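Local coordinates for protein transcriptional regulator, AsnC family (Agrobacterium tumefaciens str. C58, PDB 3I4P) that probably regulates transcription as an AsnC/Lrp-family factor that binds specific DNA sequences and also binds calcium, at residues Arg3-Ile8 against Gln39-Asp44. Residues are numbered along the deposited sequence; the frame is centred on the assembly and turned at random.
Sequences RLDRKI and QKMEED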
# COMPACT_ATOMS: atom_id res chain seq x y z
N ARG A 3 6.66 -33.64 -32.73
CA ARG A 3 7.93 -33.44 -32.03
C ARG A 3 9.04 -32.98 -32.94
O ARG A 3 9.97 -32.30 -32.50
CB ARG A 3 8.36 -34.71 -31.31
CG ARG A 3 7.44 -35.07 -30.18
CD ARG A 3 7.98 -36.25 -29.37
NE ARG A 3 7.31 -36.38 -28.06
N LEU A 4 8.98 -33.37 -34.21
CA LEU A 4 9.94 -32.89 -35.19
C LEU A 4 9.73 -31.40 -35.51
O LEU A 4 10.69 -30.71 -35.77
CB LEU A 4 9.89 -33.73 -36.47
CG LEU A 4 10.96 -34.83 -36.50
CD1 LEU A 4 10.63 -35.86 -37.54
CD2 LEU A 4 12.32 -34.14 -36.78
N ASP A 5 8.48 -30.94 -35.50
CA ASP A 5 8.16 -29.52 -35.66
C ASP A 5 8.73 -28.74 -34.49
O ASP A 5 9.30 -27.67 -34.68
CB ASP A 5 6.64 -29.31 -35.73
CG ASP A 5 6.04 -29.83 -37.04
OD1 ASP A 5 6.64 -29.60 -38.10
OD2 ASP A 5 4.95 -30.45 -37.01
N ARG A 6 8.61 -29.29 -33.30
CA ARG A 6 9.19 -28.68 -32.12
C ARG A 6 10.72 -28.52 -32.20
O ARG A 6 11.25 -27.44 -31.85
CB ARG A 6 8.80 -29.45 -30.87
CG ARG A 6 9.27 -28.77 -29.58
CD ARG A 6 9.19 -29.72 -28.42
NE ARG A 6 7.94 -29.60 -27.71
CZ ARG A 6 7.33 -30.58 -27.06
NH1 ARG A 6 7.83 -31.82 -27.05
NH2 ARG A 6 6.19 -30.32 -26.44
N LYS A 7 11.42 -29.58 -32.66
CA LYS A 7 12.88 -29.51 -32.85
C LYS A 7 13.25 -28.41 -33.84
O LYS A 7 14.19 -27.68 -33.61
CB LYS A 7 13.44 -30.83 -33.39
CG LYS A 7 13.57 -31.97 -32.39
CD LYS A 7 13.69 -33.32 -33.11
CE LYS A 7 14.67 -34.28 -32.45
NZ LYS A 7 15.95 -34.38 -33.24
N ILE A 8 12.48 -28.28 -34.92
CA ILE A 8 12.68 -27.21 -35.92
C ILE A 8 12.51 -25.82 -35.29
O ILE A 8 13.38 -24.98 -35.40
CB ILE A 8 11.76 -27.39 -37.19
CG1 ILE A 8 12.17 -28.67 -37.96
CG2 ILE A 8 11.84 -26.15 -38.12
CD1 ILE A 8 11.14 -29.14 -39.04
N GLN A 39 7.44 -24.38 -44.15
CA GLN A 39 6.42 -23.72 -44.98
C GLN A 39 5.02 -23.82 -44.37
O GLN A 39 4.28 -22.83 -44.34
CB GLN A 39 6.41 -24.32 -46.39
CG GLN A 39 5.31 -23.76 -47.30
CD GLN A 39 5.50 -24.11 -48.76
OE1 GLN A 39 5.79 -23.24 -49.58
NE2 GLN A 39 5.34 -25.38 -49.10
N LYS A 40 4.65 -25.02 -43.92
CA LYS A 40 3.34 -25.28 -43.30
C LYS A 40 3.17 -24.39 -42.05
O LYS A 40 2.11 -23.81 -41.82
CB LYS A 40 3.22 -26.77 -42.89
CG LYS A 40 1.87 -27.48 -43.20
CD LYS A 40 0.80 -27.38 -42.08
CE LYS A 40 -0.37 -28.37 -42.27
N MSE A 41 4.23 -24.30 -41.25
CA MSE A 41 4.20 -23.53 -40.01
C MSE A 41 4.14 -22.04 -40.24
O MSE A 41 3.51 -21.33 -39.45
CB MSE A 41 5.39 -23.91 -39.10
CG MSE A 41 5.14 -25.25 -38.40
SE MSE A 41 6.38 -25.74 -37.05
CE MSE A 41 7.93 -26.10 -38.12
N GLU A 42 4.75 -21.57 -41.33
CA GLU A 42 4.62 -20.17 -41.77
C GLU A 42 3.19 -19.87 -42.26
O GLU A 42 2.58 -18.87 -41.80
CB GLU A 42 5.60 -19.87 -42.91
CG GLU A 42 7.06 -19.97 -42.51
CD GLU A 42 8.02 -19.82 -43.67
OE1 GLU A 42 7.61 -19.78 -44.87
OE2 GLU A 42 9.23 -19.74 -43.35
N GLU A 43 2.68 -20.71 -43.18
CA GLU A 43 1.30 -20.61 -43.69
C GLU A 43 0.25 -20.61 -42.58
O GLU A 43 -0.67 -19.79 -42.58
CB GLU A 43 1.00 -21.75 -44.67
CG GLU A 43 1.60 -21.55 -46.05
CD GLU A 43 1.61 -22.81 -46.91
OE1 GLU A 43 1.09 -23.87 -46.45
OE2 GLU A 43 2.13 -22.75 -48.06
N ASP A 44 0.40 -21.53 -41.63
CA ASP A 44 -0.48 -21.62 -40.46
C ASP A 44 -0.27 -20.49 -39.44
O ASP A 44 -1.07 -20.34 -38.54
CB ASP A 44 -0.29 -22.96 -39.73
CG ASP A 44 -0.65 -24.16 -40.58
OD1 ASP A 44 -1.14 -23.98 -41.73
OD2 ASP A 44 -0.41 -25.30 -40.10
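M41 reaches from helix 31-43 to helix 3-12 and meets D5 and I8 there. It is a selenomethionine, so SE stands in for sulfur. Its chain leaves the helix extended, with chi2 at -171°, and then turns about the CG-SE bond, with chi3 at -70°. The bend turns the terminal methyl CE to where it touches both D5 and I8, one helical turn apart. SE lies against the stem of D5, 3.8 Å from D5 CB. M41 CE sits 3.7 Å from D5 OD1 and 3.9 Å from I8 CG2. The I8 contact is apolar and uses the CG2 branch, which stands anti to the backbone N.

No hydrogen bond joins the two segments. D5 is buried, but its OD1 forms a salt bridge with R37 NH1, one turn before M41 on the same helix. The M41 methyl thus lies against the same oxygen that R37 holds. Nearby, I8 also touches C34 and I38, and V46 and I47 touch M41. The contact joins the first helix to the end of the third in the N-terminal DNA-binding domain, as in the three-helix core of a winged helix-turn-helix.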